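PDB 6EVU: PrgB from Enterococcus faecalis, which promotes cell aggregation, biofilm formation and conjugation by binding and compacting DNA, the crystallised part being its adhesin domain. Local coordinates for residues A[104-115]-A[127-136]; A[32-43]-A[148-156]. All blocks are in the same frame, centred on the assembly; numbering follows the deposited sequence.

Contact 1 of 2, residues A[104-115]-A[127-136]; sequences LEKNKPVTVTYT and TKAEFVYELQ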
loop_
_atom_site.group_PDB
_atom_site.type_symbol
_atom_site.label_atom_id
_atom_site.label_comp_id
_atom_site.label_asym_id
_atom_site.label_seq_id
_atom_site.Cartn_x
_atom_site.Cartn_y
_atom_site.Cartn_z
ATOM N N LEU A 104 8.074 2.980 -12.623
ATOM C CA LEU A 104 8.213 1.543 -12.341
ATOM C C LEU A 104 7.901 0.748 -13.597
ATOM O O LEU A 104 6.896 0.995 -14.281
ATOM C CB LEU A 104 7.279 1.051 -11.220
ATOM C CG LEU A 104 7.428 1.801 -9.884
ATOM C CD1 LEU A 104 6.395 1.171 -8.934
ATOM C CD2 LEU A 104 8.807 1.606 -9.376
ATOM N N GLU A 105 8.774 -0.221 -13.909
ATOM C CA GLU A 105 8.631 -1.003 -15.124
ATOM C C GLU A 105 8.721 -2.471 -14.753
ATOM O O GLU A 105 9.377 -2.838 -13.775
ATOM C CB GLU A 105 9.740 -0.652 -16.150
ATOM C CG GLU A 105 9.669 0.835 -16.577
ATOM C CD GLU A 105 10.769 1.151 -17.558
ATOM O OE1 GLU A 105 11.846 1.674 -17.162
ATOM O OE2 GLU A 105 10.567 0.816 -18.735
ATOM N N LYS A 106 8.108 -3.309 -15.598
ATOM C CA LYS A 106 8.171 -4.738 -15.394
ATOM C C LYS A 106 9.631 -5.183 -15.361
ATOM O O LYS A 106 10.441 -4.736 -16.184
ATOM C CB LYS A 106 7.431 -5.445 -16.542
ATOM C CG LYS A 106 7.046 -6.902 -16.229
ATOM C CD LYS A 106 6.025 -7.010 -15.114
ATOM C CE LYS A 106 5.655 -8.474 -14.752
ATOM N NZ LYS A 106 6.594 -9.237 -13.856
ATOM N N ASN A 107 9.925 -6.064 -14.417
ATOM C CA ASN A 107 11.201 -6.756 -14.220
ATOM C C ASN A 107 12.333 -5.836 -13.821
ATOM O O ASN A 107 13.504 -6.194 -14.008
ATOM C CB ASN A 107 11.626 -7.539 -15.484
ATOM C CG ASN A 107 10.580 -8.520 -15.938
ATOM O OD1 ASN A 107 10.069 -9.308 -15.125
ATOM N ND2 ASN A 107 10.222 -8.467 -17.236
ATOM N N LYS A 108 12.028 -4.632 -13.313
ATOM C CA LYS A 108 13.046 -3.662 -12.907
ATOM C C LYS A 108 12.707 -3.169 -11.494
ATOM O O LYS A 108 12.104 -2.095 -11.336
ATOM C CB LYS A 108 13.092 -2.507 -13.901
ATOM C CG LYS A 108 13.544 -2.990 -15.299
ATOM C CD LYS A 108 13.218 -2.025 -16.396
ATOM C CE LYS A 108 13.578 -2.681 -17.768
ATOM N NZ LYS A 108 12.890 -2.003 -18.961
ATOM N N PRO A 109 13.073 -3.936 -10.457
ATOM C CA PRO A 109 12.769 -3.535 -9.074
ATOM C C PRO A 109 13.538 -2.279 -8.701
ATOM O O PRO A 109 14.669 -2.080 -9.134
ATOM C CB PRO A 109 13.215 -4.736 -8.226
ATOM C CG PRO A 109 14.090 -5.562 -9.150
ATOM C CD PRO A 109 13.734 -5.256 -10.560
ATOM N N VAL A 110 12.872 -1.394 -7.958
ATOM C CA VAL A 110 13.440 -0.103 -7.582
ATOM C C VAL A 110 13.676 -0.140 -6.084
ATOM O O VAL A 110 12.753 -0.417 -5.297
ATOM C CB VAL A 110 12.484 1.032 -7.971
ATOM C CG1 VAL A 110 12.999 2.341 -7.388
ATOM C CG2 VAL A 110 12.374 1.022 -9.511
ATOM N N THR A 111 14.908 0.101 -5.666
ATOM C CA THR A 111 15.214 0.056 -4.226
ATOM C C THR A 111 15.277 1.483 -3.704
ATOM O O THR A 111 16.130 2.263 -4.143
ATOM C CB THR A 111 16.542 -0.671 -3.971
ATOM O OG1 THR A 111 16.491 -2.014 -4.514
ATOM C CG2 THR A 111 16.920 -0.701 -2.475
ATOM N N VAL A 112 14.389 1.810 -2.741
ATOM C CA VAL A 112 14.377 3.102 -2.050
ATOM C C VAL A 112 15.008 2.899 -0.676
ATOM O O VAL A 112 14.486 2.149 0.147
ATOM C CB VAL A 112 12.931 3.618 -1.912
ATOM C CG1 VAL A 112 12.891 4.975 -1.137
ATOM C CG2 VAL A 112 12.215 3.664 -3.270
ATOM N N THR A 113 16.106 3.583 -0.396
ATOM C CA THR A 113 16.777 3.444 0.891
ATOM C C THR A 113 16.471 4.647 1.779
ATOM O O THR A 113 16.622 5.791 1.358
ATOM C CB THR A 113 18.283 3.319 0.671
ATOM O OG1 THR A 113 18.544 2.146 -0.125
ATOM C CG2 THR A 113 19.003 3.188 1.997
ATOM N N TYR A 114 16.042 4.382 3.000
ATOM C CA TYR A 114 15.900 5.408 4.031
ATOM C C TYR A 114 17.060 5.301 4.998
ATOM O O TYR A 114 17.415 4.195 5.437
ATOM C CB TYR A 114 14.593 5.245 4.816
ATOM C CG TYR A 114 13.350 5.497 3.974
ATOM C CD1 TYR A 114 12.840 6.780 3.897
ATOM C CD2 TYR A 114 12.679 4.454 3.340
ATOM C CE1 TYR A 114 11.725 7.052 3.135
ATOM C CE2 TYR A 114 11.532 4.698 2.577
ATOM C CZ TYR A 114 11.064 6.013 2.468
ATOM O OH TYR A 114 9.930 6.343 1.739
ATOM N N THR A 115 17.630 6.458 5.385
ATOM C CA THR A 115 18.562 6.486 6.508
ATOM C C THR A 115 18.039 7.442 7.572
ATOM O O THR A 115 17.021 8.120 7.390
ATOM C CB THR A 115 19.961 6.926 6.065
ATOM O OG1 THR A 115 19.840 8.196 5.413
ATOM C CG2 THR A 115 20.521 5.938 5.076
ATOM N N THR A 127 18.005 1.741 12.095
ATOM C CA THR A 127 18.387 3.073 11.652
ATOM C C THR A 127 18.245 3.278 10.157
ATOM O O THR A 127 18.317 4.427 9.698
ATOM C CB THR A 127 19.850 3.341 12.022
ATOM O OG1 THR A 127 20.666 2.334 11.439
ATOM C CG2 THR A 127 20.071 3.251 13.500
ATOM N N LYS A 128 18.067 2.205 9.386
ATOM C CA LYS A 128 18.029 2.292 7.928
ATOM C C LYS A 128 17.042 1.230 7.446
ATOM O O LYS A 128 16.872 0.195 8.109
ATOM C CB LYS A 128 19.445 2.024 7.365
ATOM C CG LYS A 128 19.575 1.699 5.860
ATOM C CD LYS A 128 21.039 1.622 5.416
ATOM C CE LYS A 128 21.361 0.383 4.559
ATOM N NZ LYS A 128 22.676 0.531 3.843
ATOM N N ALA A 129 16.424 1.475 6.290
ATOM C CA ALA A 129 15.554 0.482 5.657
ATOM C C ALA A 129 15.631 0.587 4.137
ATOM O O ALA A 129 15.875 1.649 3.585
ATOM C CB ALA A 129 14.098 0.655 6.131
ATOM N N GLU A 130 15.460 -0.555 3.474
ATOM C CA GLU A 130 15.329 -0.643 2.018
ATOM C C GLU A 130 13.924 -1.079 1.687
ATOM O O GLU A 130 13.486 -2.134 2.144
ATOM C CB GLU A 130 16.320 -1.657 1.449
ATOM C CG GLU A 130 17.735 -1.118 1.477
ATOM C CD GLU A 130 18.788 -2.145 1.074
ATOM O OE1 GLU A 130 18.454 -3.347 0.983
ATOM O OE2 GLU A 130 19.969 -1.755 0.874
ATOM N N PHE A 131 13.192 -0.234 0.943
ATOM C CA PHE A 131 11.873 -0.594 0.418
ATOM C C PHE A 131 12.045 -0.894 -1.068
ATOM O O PHE A 131 12.379 0.006 -1.830
ATOM C CB PHE A 131 10.938 0.601 0.601
ATOM C CG PHE A 131 10.441 0.799 2.020
ATOM C CD1 PHE A 131 11.308 0.907 3.111
ATOM C CD2 PHE A 131 9.061 0.853 2.237
ATOM C CE1 PHE A 131 10.784 1.063 4.423
ATOM C CE2 PHE A 131 8.551 0.985 3.556
ATOM C CZ PHE A 131 9.422 1.128 4.600
ATOM N N VAL A 132 11.816 -2.138 -1.486
ATOM C CA VAL A 132 11.971 -2.545 -2.882
ATOM C C VAL A 132 10.607 -2.719 -3.502
ATOM O O VAL A 132 9.795 -3.547 -3.057
ATOM C CB VAL A 132 12.778 -3.840 -3.001
ATOM C CG1 VAL A 132 12.876 -4.262 -4.488
ATOM C CG2 VAL A 132 14.149 -3.621 -2.309
ATOM N N TYR A 133 10.346 -1.907 -4.529
ATOM C CA TYR A 133 9.084 -1.885 -5.273
ATOM C C TYR A 133 9.280 -2.530 -6.630
ATOM O O TYR A 133 10.217 -2.193 -7.329
ATOM C CB TYR A 133 8.656 -0.441 -5.500
ATOM C CG TYR A 133 8.380 0.284 -4.215
ATOM C CD1 TYR A 133 9.393 0.983 -3.520
ATOM C CD2 TYR A 133 7.056 0.340 -3.729
ATOM C CE1 TYR A 133 9.068 1.709 -2.333
ATOM C CE2 TYR A 133 6.778 1.030 -2.555
ATOM C CZ TYR A 133 7.774 1.696 -1.901
ATOM O OH TYR A 133 7.579 2.413 -0.752
ATOM N N GLU A 134 8.372 -3.442 -6.993
ATOM C CA GLU A 134 8.446 -4.062 -8.294
ATOM C C GLU A 134 7.058 -4.078 -8.889
ATOM O O GLU A 134 6.146 -4.685 -8.319
ATOM C CB GLU A 134 9.038 -5.478 -8.212
ATOM C CG GLU A 134 9.287 -5.992 -9.593
ATOM C CD GLU A 134 10.104 -7.266 -9.635
ATOM O OE1 GLU A 134 10.704 -7.707 -8.597
ATOM O OE2 GLU A 134 10.150 -7.845 -10.767
ATOM N N LEU A 135 6.915 -3.460 -10.063
ATOM C CA LEU A 135 5.673 -3.570 -10.820
ATOM C C LEU A 135 5.302 -5.033 -11.056
ATOM O O LEU A 135 6.131 -5.860 -11.479
ATOM C CB LEU A 135 5.793 -2.827 -12.164
ATOM C CG LEU A 135 4.568 -2.752 -13.102
ATOM C CD1 LEU A 135 4.742 -1.498 -13.972
ATOM C CD2 LEU A 135 4.445 -4.007 -14.074
ATOM N N GLN A 136 4.011 -5.326 -10.825
ATOM C CA GLN A 136 3.404 -6.597 -11.191
ATOM C C GLN A 136 2.239 -6.504 -12.177
ATOM O O GLN A 136 2.080 -7.415 -13.013
ATOM C CB GLN A 136 2.949 -7.316 -9.917
ATOM C CG GLN A 136 4.185 -7.725 -9.105
ATOM C CD GLN A 136 3.796 -8.598 -7.955
ATOM O OE1 GLN A 136 2.962 -8.210 -7.167
ATOM N NE2 GLN A 136 4.394 -9.786 -7.859
HETATM O O HOH W 1 9.226 -2.138 -11.170
HETATM O O HOH W 2 8.112 -7.228 -12.494
HETATM O O HOH W 3 20.782 0.727 0.177
HETATM O O HOH W 4 8.861 4.813 -0.297
#

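Contact 2 of 2, residues A[32-43]-A[148-156]; sequences FDQSVVTKDTKI and VFSNDPIIT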
loop_
_atom_site.group_PDB
_atom_site.type_symbol
_atom_site.label_atom_id
_atom_site.label_comp_id
_atom_site.label_asym_id
_atom_site.label_seq_id
_atom_site.Cartn_x
_atom_site.Cartn_y
_atom_site.Cartn_z
ATOM N N PHE A 32 7.480 0.638 13.728
ATOM C CA PHE A 32 7.784 1.354 12.501
ATOM C C PHE A 32 6.578 2.262 12.249
ATOM O O PHE A 32 5.649 1.965 11.503
ATOM C CB PHE A 32 8.081 0.410 11.328
ATOM C CG PHE A 32 8.892 1.086 10.255
ATOM C CD1 PHE A 32 10.252 1.007 10.282
ATOM C CD2 PHE A 32 8.301 1.859 9.277
ATOM C CE1 PHE A 32 11.005 1.674 9.313
ATOM C CE2 PHE A 32 9.065 2.511 8.301
ATOM C CZ PHE A 32 10.392 2.415 8.347
ATOM N N ASP A 33 6.609 3.424 12.872
ATOM C CA ASP A 33 5.449 4.317 12.928
ATOM C C ASP A 33 5.975 5.747 13.035
ATOM O O ASP A 33 7.173 5.982 12.896
ATOM C CB ASP A 33 4.530 3.907 14.085
ATOM C CG ASP A 33 5.225 3.966 15.431
ATOM O OD1 ASP A 33 6.191 4.713 15.605
ATOM O OD2 ASP A 33 4.771 3.227 16.327
ATOM N N GLN A 34 5.090 6.725 13.317
ATOM C CA GLN A 34 5.557 8.112 13.301
ATOM C C GLN A 34 6.695 8.359 14.305
ATOM O O GLN A 34 7.522 9.266 14.115
ATOM C CB GLN A 34 4.401 9.078 13.620
ATOM C CG GLN A 34 4.480 10.466 12.949
ATOM C CD GLN A 34 4.776 10.427 11.440
ATOM O OE1 GLN A 34 5.827 10.880 10.981
ATOM N NE2 GLN A 34 3.844 9.857 10.664
ATOM N N SER A 35 6.726 7.602 15.398
ATOM C CA SER A 35 7.756 7.790 16.406
ATOM C C SER A 35 9.176 7.520 15.919
ATOM O O SER A 35 10.137 7.842 16.638
ATOM C CB SER A 35 7.430 6.904 17.633
ATOM O OG SER A 35 7.694 5.542 17.383
ATOM N N VAL A 36 9.350 6.887 14.753
ATOM C CA VAL A 36 10.674 6.473 14.303
ATOM C C VAL A 36 11.296 7.476 13.337
ATOM O O VAL A 36 12.471 7.340 12.962
ATOM C CB VAL A 36 10.618 5.060 13.680
ATOM C CG1 VAL A 36 9.746 4.064 14.499
ATOM C CG2 VAL A 36 10.182 5.110 12.203
ATOM N N VAL A 37 10.558 8.515 12.966
ATOM C CA VAL A 37 11.046 9.541 12.051
ATOM C C VAL A 37 11.814 10.583 12.852
ATOM O O VAL A 37 11.369 11.013 13.922
ATOM C CB VAL A 37 9.862 10.147 11.275
ATOM C CG1 VAL A 37 10.317 11.183 10.225
ATOM C CG2 VAL A 37 9.025 9.017 10.636
ATOM N N THR A 38 13.019 10.908 12.397
ATOM C CA THR A 38 13.875 11.875 13.069
ATOM C C THR A 38 14.167 13.055 12.155
ATOM O O THR A 38 13.806 13.059 10.979
ATOM C CB THR A 38 15.216 11.277 13.513
ATOM O OG1 THR A 38 16.120 11.240 12.401
ATOM C CG2 THR A 38 15.042 9.906 14.094
ATOM N N LYS A 39 14.833 14.078 12.744
ATOM C CA LYS A 39 15.246 15.252 11.979
ATOM C C LYS A 39 16.119 14.873 10.798
ATOM O O LYS A 39 16.146 15.603 9.801
ATOM C CB LYS A 39 15.999 16.246 12.903
ATOM C CG LYS A 39 17.237 15.626 13.592
ATOM C CD LYS A 39 18.327 16.649 14.064
ATOM C CE LYS A 39 18.891 16.185 15.417
ATOM N NZ LYS A 39 20.348 16.436 15.681
ATOM N N ASP A 40 16.772 13.704 10.853
ATOM C CA ASP A 40 17.673 13.248 9.811
ATOM C C ASP A 40 17.044 12.197 8.883
ATOM O O ASP A 40 17.730 11.712 7.976
ATOM C CB ASP A 40 18.934 12.680 10.446
ATOM C CG ASP A 40 19.668 13.729 11.280
ATOM O OD1 ASP A 40 20.019 14.802 10.722
ATOM O OD2 ASP A 40 19.850 13.504 12.490
ATOM N N THR A 41 15.787 11.809 9.109
ATOM C CA THR A 41 15.180 10.793 8.255
ATOM C C THR A 41 15.037 11.326 6.832
ATOM O O THR A 41 14.573 12.453 6.626
ATOM C CB THR A 41 13.797 10.382 8.776
ATOM O OG1 THR A 41 13.917 9.826 10.084
ATOM C CG2 THR A 41 13.145 9.303 7.826
ATOM N N LYS A 42 15.394 10.500 5.844
ATOM C CA LYS A 42 15.309 10.907 4.443
ATOM C C LYS A 42 15.563 9.691 3.555
ATOM O O LYS A 42 16.141 8.689 3.992
ATOM C CB LYS A 42 16.331 11.979 4.091
ATOM C CG LYS A 42 17.757 11.465 4.112
ATOM C CD LYS A 42 18.696 12.495 3.476
ATOM C CE LYS A 42 20.156 12.135 3.679
ATOM N NZ LYS A 42 20.738 12.598 5.001
ATOM N N ILE A 43 15.139 9.799 2.291
ATOM C CA ILE A 43 15.613 8.867 1.267
ATOM C C ILE A 43 17.046 9.234 0.920
ATOM O O ILE A 43 17.321 10.379 0.536
ATOM C CB ILE A 43 14.723 8.922 0.013
ATOM C CG1 ILE A 43 13.323 8.390 0.345
ATOM C CG2 ILE A 43 15.381 8.117 -1.118
ATOM C CD1 ILE A 43 12.273 8.576 -0.817
ATOM N N VAL A 148 5.592 8.096 -6.635
ATOM C CA VAL A 148 6.246 9.156 -5.901
ATOM C C VAL A 148 6.561 8.558 -4.544
ATOM O O VAL A 148 5.645 8.140 -3.819
ATOM C CB VAL A 148 5.408 10.429 -5.786
ATOM C CG1 VAL A 148 6.189 11.470 -5.042
ATOM C CG2 VAL A 148 5.083 11.016 -7.204
ATOM N N PHE A 149 7.849 8.531 -4.204
ATOM C CA PHE A 149 8.320 7.985 -2.924
ATOM C C PHE A 149 8.568 9.138 -1.981
ATOM O O PHE A 149 9.328 10.055 -2.294
ATOM C CB PHE A 149 9.573 7.156 -3.098
ATOM C CG PHE A 149 9.375 6.013 -4.063
ATOM C CD1 PHE A 149 8.400 5.053 -3.784
ATOM C CD2 PHE A 149 10.137 5.890 -5.250
ATOM C CE1 PHE A 149 8.173 3.960 -4.658
ATOM C CE2 PHE A 149 9.904 4.779 -6.093
ATOM C CZ PHE A 149 8.944 3.813 -5.802
ATOM N N SER A 150 7.959 9.071 -0.807
ATOM C CA SER A 150 8.065 10.155 0.169
ATOM C C SER A 150 9.333 10.058 1.004
ATOM O O SER A 150 9.772 8.971 1.381
ATOM C CB SER A 150 6.830 10.127 1.074
ATOM O OG SER A 150 7.015 11.024 2.180
ATOM N N ASN A 151 9.924 11.212 1.334
ATOM C CA ASN A 151 11.033 11.222 2.276
ATOM C C ASN A 151 10.604 10.780 3.678
ATOM O O ASN A 151 11.478 10.525 4.502
ATOM C CB ASN A 151 11.683 12.643 2.310
ATOM C CG ASN A 151 12.803 12.802 1.255
ATOM O OD1 ASN A 151 13.716 11.975 1.158
ATOM N ND2 ASN A 151 12.730 13.870 0.470
ATOM N N ASP A 152 9.287 10.740 3.963
ATOM C CA ASP A 152 8.743 10.174 5.191
ATOM C C ASP A 152 8.413 8.701 4.927
ATOM O O ASP A 152 7.482 8.417 4.160
ATOM C CB ASP A 152 7.490 10.963 5.605
ATOM C CG ASP A 152 6.925 10.554 6.960
ATOM O OD1 ASP A 152 7.157 9.420 7.399
ATOM O OD2 ASP A 152 6.204 11.370 7.604
ATOM N N PRO A 153 9.139 7.739 5.524
ATOM C CA PRO A 153 8.854 6.321 5.239
ATOM C C PRO A 153 7.477 5.863 5.719
ATOM O O PRO A 153 7.005 4.782 5.306
ATOM C CB PRO A 153 9.978 5.605 5.981
ATOM C CG PRO A 153 10.163 6.480 7.243
ATOM C CD PRO A 153 10.105 7.909 6.638
ATOM N N ILE A 154 6.848 6.643 6.599
ATOM C CA ILE A 154 5.515 6.341 7.109
ATOM C C ILE A 154 4.423 6.877 6.196
ATOM O O ILE A 154 3.271 6.441 6.307
ATOM C CB ILE A 154 5.370 6.915 8.531
ATOM C CG1 ILE A 154 6.539 6.438 9.392
ATOM C CG2 ILE A 154 4.049 6.529 9.142
ATOM C CD1 ILE A 154 6.646 4.908 9.497
ATOM N N ILE A 155 4.751 7.808 5.304
ATOM C CA ILE A 155 3.864 8.148 4.196
ATOM C C ILE A 155 4.087 7.211 3.010
ATOM O O ILE A 155 3.128 6.760 2.348
ATOM C CB ILE A 155 4.121 9.620 3.824
ATOM C CG1 ILE A 155 3.650 10.557 4.953
ATOM C CG2 ILE A 155 3.473 10.014 2.467
ATOM C CD1 ILE A 155 4.003 12.019 4.725
ATOM N N THR A 156 5.348 6.869 2.782
ATOM C CA THR A 156 5.782 5.780 1.901
ATOM C C THR A 156 5.657 6.046 0.385
ATOM O O THR A 156 6.608 6.521 -0.217
ATOM C CB THR A 156 5.040 4.473 2.301
ATOM O OG1 THR A 156 4.882 4.498 3.756
ATOM C CG2 THR A 156 5.811 3.201 1.946
HETATM O O HOH W 5 11.122 12.583 6.683
HETATM O O HOH W 6 16.438 12.886 0.421
#

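Contact 1 of 2, residues A[104-115]-A[127-136]
V110, V112 and Y114 each exchange two backbone hydrogen bonds with Y133, F131 and A129, six in all, so strands 110-115 and 127-136 pair as antiparallel neighbours. Their axes approach to 4.6 Å and run at 159°; the bond from V110 N to Y133 O measures 2.8 Å. T111-V132 and T113-E130 are the non-hydrogen-bonded pairs between them.

On the face carrying V112, Y114, F131 and Y133, the edge of the Y114 ring points at the face of F131, an edge-to-face pair with planes at 76° and centroids 5.3 Å apart. CE2 of Y114 lies over the rim of that face. V112 holds CG2 anti to its carbonyl carbon, a torsion that brings this methyl within 3.8 Å of Y133 CE1. Water 4 joins the two tyrosine hydroxyls, and Y114 OH also bonds to S150 O. On the other face T111 OG1 packs against V132 CG2, while water 3 links T113 OG1 to E130 OE2.

Before strand 110-115, E105 to K108 form a type II beta turn. Here L135 CD2 meets K106 CD at 3.5 Å, the side chains crossing at about a right angle. Water 2 gathers K106 NZ, N107 N, E134 OE2 and L135 O; E134 OE1 pairs with R172. The ladder thus fixes register, the tyrosine face is mainly apolar around one water, and water and charge prevail near E130 and the turn.

Contact 2 of 2, residues A[32-43]-A[148-156]
I43, in strand 42-47, meets N151, just past the end of strand 145-150; the loop before I43 and the loop after S150 pack on each other, each braced by Asx and ST turns. D152 OD1 accepts from I154 N and S150 OG from D152 N, which fixes the bend of 150-154; in the facing loop D33 OD1 accepts from S35 N and T38 OG1 from D40 N.

The tightly packed part centres on I154 and P153. With CG1 anti to its carbonyl carbon (chi1 -52°), I154 sends CD1 to F32 CD2 at 3.5 Å, approaching the ring obliquely; the I154 and V37 side chains pass each other pointing opposite ways, I154 CG1 3.8 Å from V37 CG2. P153 CB comes to the edge of the F32 ring near its plane, and P153 CD rests 3.5 Å from T41 CG2. A second apolar contact lies beyond N151, where I43 CD1 touches F149 CB. Y114 covers both P153 and I43, joining the two patches. Water 5 bridges N151 O to T41 O, the latter only weakly.

Toward solvent the fit is looser. The exposed Q34 crosses the D152 carboxylate at about a right angle, its OE1 3.4 Å from D152 OD2 without a hydrogen bond, since both are acceptors.

The sole direct hydrogen bond between the segments runs from I43 N to N151 OD1, 2.8 Å long and in the carbonyl plane. N151 ND2 binds N97 O and Y100 OH, fixing the amide's rotation, and water 6 donates to both N151 OD1 and I43 O.

How the contacts relate
The two contacts have centres about 15 Å apart and share the Glucan-binding protein C region of the adhesin domain. Along the chain the order is 32-43, 104-115, 127-136, 148-156, so the outer two segments bracket the pair of contact 1. Strand 42-47 lies next to strand 110-115 in one antiparallel sheet, joined where T115 N meets K42 O at 3.0 Å; strand 145-150, which follows strand 124-137, belongs to a second sheet. Y133 CE1 approaches F149 CE1 to 3.4 Å between the sheets. Contact 1 is chiefly pairing within one sheet, although its L104 end belongs to the second; contact 2, largely through loops 32-41 and 151-154, joins edge strand 42-47 to the end of strand 145-150.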